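Local coordinates for probable chemoreceptor (Methyl-accepting chemotaxis) transmembrane protein (Rhizobium meliloti, PDB 6D8V) that probably senses quaternary ammonium compounds, such as the bound 1,1-dimethyl-prolinium, through its sensory domain and directs bacterial chemotaxis, at residues 121-126 with 136-141. Residues are numbered along the deposited sequence; the frame is centred on the assembly and turned at random.
Sequences AAEWYG and ITQPYL. With PBE (1,1-dimethyl-prolinium), chain C.
The rings of W124 and Y140 run near parallel but slid apart: their planes lie 28° apart, but the five-membered ring of W124 and the phenol ring of Y140 are offset to 5.5 Å between centroids and barely overlap. CD1 of W124 sits over one face of Y140, nearest its CZ at 4.2 Å. Across one face of the indole lies the 1,1-dimethyl-prolinium, its ring carbon CG over the centre and 3.3 Å from CD2 of W124; the opposite face is backed, toward the rim, by CB of Y125. The ligand comes to Y140 differently, at the ring edge, where its CA lies in plane and 3.5 Å from the hydroxyl OH of Y140, which is hydrogen-bonded to S153. With chi1 at 51°, CG of W124 stands between its own backbone N and carbonyl carbon, which places it 3.8 Å from CG of the ligand. An alanine in place of W124 would probably leave the CG side of the ligand ring without its flat apolar cover and Y140 without its aromatic neighbour. The two aromatics belong to the ligand pocket of the first PDC sensor domain, a Cache-type fold, and here join the start of helix 123-131 to the first residue of strand 140-142 of the antiparallel sheet; E143 and G144, just beyond that strand, bind the ligand through their backbone N atoms. Next to the aromatic pair, CG2 of T137 packs against the helix backbone, 3.4 Å from CA of W124, while its OG1 is hydrogen-bonded with the backbone N of S153 and donates to O of Q138. The carboxylate of E123 receives the backbone N of Q138 on OE1 at 2.9 Å, from above its plane and with an N-H...O angle of 140°. CB of Q138 lies 3.3 Å from OE1 of E123, and OE1 of the Q138 amide is hydrogen-bonded to OG of S196.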
ATOM      1  N   ALA A 121      -3.878 -10.408  14.130  1.00107.96           N
ATOM      2  CA  ALA A 121      -3.147  -9.305  14.741  1.00104.28           C
ATOM      3  C   ALA A 121      -2.257  -8.569  13.748  1.00103.72           C
ATOM      4  O   ALA A 121      -1.678  -7.535  14.105  1.00 92.79           O
ATOM      5  CB  ALA A 121      -2.309  -9.812  15.915  1.00102.78           C
ATOM      6  N   ALA A 122      -2.137  -9.072  12.522  1.00104.22           N
ATOM      7  CA  ALA A 122      -1.320  -8.413  11.517  1.00 94.73           C
ATOM      8  C   ALA A 122      -1.939  -7.078  11.124  1.00 96.89           C
ATOM      9  O   ALA A 122      -3.154  -6.878  11.186  1.00 98.76           O
ATOM     10  CB  ALA A 122      -1.159  -9.302  10.285  1.00105.03           C
ATOM     11  N   GLU A 123      -1.079  -6.150  10.708  1.00 94.75           N
ATOM     12  CA  GLU A 123      -1.567  -4.819  10.386  1.00 75.38           C
ATOM     13  C   GLU A 123      -2.678  -4.871   9.344  1.00 75.91           C
ATOM     14  O   GLU A 123      -3.684  -4.172   9.473  1.00 93.37           O
ATOM     15  CB  GLU A 123      -0.414  -3.944   9.907  1.00 74.45           C
ATOM     16  CG  GLU A 123      -0.076  -2.824  10.856  1.00 84.91           C
ATOM     17  CD  GLU A 123       0.840  -1.812  10.222  1.00112.42           C
ATOM     18  OE1 GLU A 123       1.503  -2.166   9.225  1.00129.46           O
ATOM     19  OE2 GLU A 123       0.890  -0.665  10.711  1.00126.77           O
ATOM     20  N   TRP A 124      -2.516  -5.690   8.301  1.00 88.95           N
ATOM     21  CA  TRP A 124      -3.460  -5.660   7.188  1.00 75.63           C
ATOM     22  C   TRP A 124      -4.855  -6.096   7.606  1.00 81.25           C
ATOM     23  O   TRP A 124      -5.828  -5.737   6.932  1.00 90.41           O
ATOM     24  CB  TRP A 124      -2.956  -6.541   6.047  1.00 73.79           C
ATOM     25  CG  TRP A 124      -2.586  -7.915   6.500  1.00 91.32           C
ATOM     26  CD1 TRP A 124      -1.347  -8.353   6.874  1.00 86.79           C
ATOM     27  CD2 TRP A 124      -3.473  -9.028   6.659  1.00103.01           C
ATOM     28  NE1 TRP A 124      -1.408  -9.682   7.237  1.00 88.99           N
ATOM     29  CE2 TRP A 124      -2.701 -10.118   7.113  1.00 97.61           C
ATOM     30  CE3 TRP A 124      -4.845  -9.212   6.445  1.00 95.18           C
ATOM     31  CZ2 TRP A 124      -3.255 -11.372   7.362  1.00 91.96           C
ATOM     32  CZ3 TRP A 124      -5.393 -10.457   6.691  1.00 91.38           C
ATOM     33  CH2 TRP A 124      -4.597 -11.522   7.146  1.00 93.96           C
ATOM     34  N   TYR A 125      -4.978  -6.848   8.699  1.00 80.97           N
ATOM     35  CA  TYR A 125      -6.281  -7.197   9.251  1.00 93.27           C
ATOM     36  C   TYR A 125      -6.661  -6.355  10.461  1.00100.97           C
ATOM     37  O   TYR A 125      -7.793  -5.865  10.543  1.00 96.45           O
ATOM     38  CB  TYR A 125      -6.313  -8.677   9.641  1.00 81.39           C
ATOM     39  CG  TYR A 125      -7.715  -9.234   9.772  1.00101.52           C
ATOM     40  CD1 TYR A 125      -8.465  -9.020  10.921  1.00107.66           C
ATOM     41  CD2 TYR A 125      -8.295  -9.961   8.739  1.00105.95           C
ATOM     42  CE1 TYR A 125      -9.751  -9.520  11.040  1.00101.34           C
ATOM     43  CE2 TYR A 125      -9.579 -10.464   8.850  1.00 99.33           C
ATOM     44  CZ  TYR A 125     -10.301 -10.241  10.001  1.00 98.95           C
ATOM     45  OH  TYR A 125     -11.575 -10.748  10.104  1.00115.63           O
ATOM     46  N   GLY A 126      -5.723  -6.148  11.388  1.00106.14           N
ATOM     47  CA  GLY A 126      -6.063  -5.484  12.636  1.00104.17           C
ATOM     48  C   GLY A 126      -6.487  -4.037  12.452  1.00 95.17           C
ATOM     49  O   GLY A 126      -7.486  -3.596  13.028  1.00 94.52           O
ATOM     50  N   ILE A 136      -4.556   1.512   5.670  1.00 61.96           N
ATOM     51  CA  ILE A 136      -3.419   1.179   4.817  1.00 68.99           C
ATOM     52  C   ILE A 136      -2.225   0.806   5.698  1.00 71.99           C
ATOM     53  O   ILE A 136      -1.978   1.430   6.733  1.00 76.11           O
ATOM     54  CB  ILE A 136      -3.084   2.348   3.866  1.00 73.89           C
ATOM     55  CG1 ILE A 136      -2.040   1.918   2.830  1.00 80.79           C
ATOM     56  CG2 ILE A 136      -2.627   3.582   4.641  1.00 52.06           C
ATOM     57  CD1 ILE A 136      -1.881   2.900   1.679  1.00 65.11           C
ATOM     58  N   THR A 137      -1.481  -0.214   5.284  1.00 73.62           N
ATOM     59  CA  THR A 137      -0.476  -0.830   6.138  1.00 75.30           C
ATOM     60  C   THR A 137       0.911  -0.240   5.909  1.00 65.34           C
ATOM     61  O   THR A 137       1.231   0.304   4.851  1.00 68.92           O
ATOM     62  CB  THR A 137      -0.405  -2.343   5.903  1.00 72.45           C
ATOM     63  OG1 THR A 137       0.178  -2.604   4.617  1.00 74.90           O
ATOM     64  CG2 THR A 137      -1.786  -2.967   5.968  1.00 67.74           C
ATOM     65  N   GLN A 138       1.745  -0.365   6.928  1.00 73.64           N
ATOM     66  CA  GLN A 138       3.162  -0.148   6.734  1.00 71.17           C
ATOM     67  C   GLN A 138       3.689  -1.217   5.785  1.00 74.46           C
ATOM     68  O   GLN A 138       3.153  -2.329   5.723  1.00 67.12           O
ATOM     69  CB  GLN A 138       3.925  -0.192   8.061  1.00 83.63           C
ATOM     70  CG  GLN A 138       3.685   1.007   8.972  1.00101.33           C
ATOM     71  CD  GLN A 138       4.300   2.292   8.445  1.00100.33           C
ATOM     72  OE1 GLN A 138       5.090   2.275   7.502  1.00103.60           O
ATOM     73  NE2 GLN A 138       3.938   3.415   9.053  1.00 94.05           N
ATOM     74  N   PRO A 139       4.733  -0.900   5.027  1.00 70.63           N
ATOM     75  CA  PRO A 139       5.245  -1.867   4.056  1.00 55.35           C
ATOM     76  C   PRO A 139       5.661  -3.161   4.737  1.00 71.70           C
ATOM     77  O   PRO A 139       6.351  -3.154   5.762  1.00 67.92           O
ATOM     78  CB  PRO A 139       6.430  -1.132   3.417  1.00 66.24           C
ATOM     79  CG  PRO A 139       6.796  -0.085   4.381  1.00 66.34           C
ATOM     80  CD  PRO A 139       5.536   0.331   5.057  1.00 74.02           C
ATOM     81  N   TYR A 140       5.220  -4.278   4.161  1.00 62.49           N
ATOM     82  CA  TYR A 140       5.493  -5.588   4.732  1.00 60.41           C
ATOM     83  C   TYR A 140       5.704  -6.580   3.601  1.00 78.82           C
ATOM     84  O   TYR A 140       5.229  -6.380   2.475  1.00 89.11           O
ATOM     85  CB  TYR A 140       4.359  -6.064   5.650  1.00 72.20           C
ATOM     86  CG  TYR A 140       3.104  -6.443   4.890  1.00 83.21           C
ATOM     87  CD1 TYR A 140       2.212  -5.470   4.459  1.00 83.78           C
ATOM     88  CD2 TYR A 140       2.818  -7.768   4.595  1.00 87.11           C
ATOM     89  CE1 TYR A 140       1.075  -5.802   3.759  1.00 77.88           C
ATOM     90  CE2 TYR A 140       1.679  -8.113   3.896  1.00 77.86           C
ATOM     91  CZ  TYR A 140       0.809  -7.126   3.479  1.00 75.49           C
ATOM     92  OH  TYR A 140      -0.331  -7.464   2.778  1.00 64.58           O
ATOM     93  N   LEU A 141       6.427  -7.651   3.918  1.00 72.54           N
ATOM     94  CA  LEU A 141       6.670  -8.720   2.965  1.00 73.06           C
ATOM     95  C   LEU A 141       5.482  -9.675   2.950  1.00 79.85           C
ATOM     96  O   LEU A 141       5.180 -10.311   3.963  1.00 83.72           O
ATOM     97  CB  LEU A 141       7.952  -9.472   3.327  1.00 64.54           C
ATOM     98  CG  LEU A 141       8.140 -10.801   2.598  1.00 74.42           C
ATOM     99  CD1 LEU A 141       8.252 -10.572   1.097  1.00 76.14           C
ATOM    100  CD2 LEU A 141       9.333 -11.604   3.102  1.00 69.17           C
TER
HETATM  101  N   PBE C 402      -1.961 -10.746   1.527  1.00102.12           N
HETATM  102  CD  PBE C 402      -2.821  -9.949   2.105  1.00 91.91           C
HETATM  103  CA  PBE C 402      -0.897 -10.870   2.605  1.00106.11           C
HETATM  104  CB  PBE C 402      -1.780 -11.062   3.903  1.00111.80           C
HETATM  105  CG  PBE C 402      -2.832 -10.400   3.681  1.00 95.38           C
HETATM  106  CE  PBE C 402      -2.605 -12.041   1.219  1.00110.08           C
HETATM  107  CF  PBE C 402      -1.409 -10.119   0.311  1.00 91.79           C
HETATM  108  C   PBE C 402       0.062 -11.940   2.449  1.00 93.14           C
HETATM  109  O   PBE C 402       0.743 -12.306   3.446  1.00 98.64           O
HETATM  110  OXT PBE C 402       0.248 -12.493   1.333  1.00 97.76           O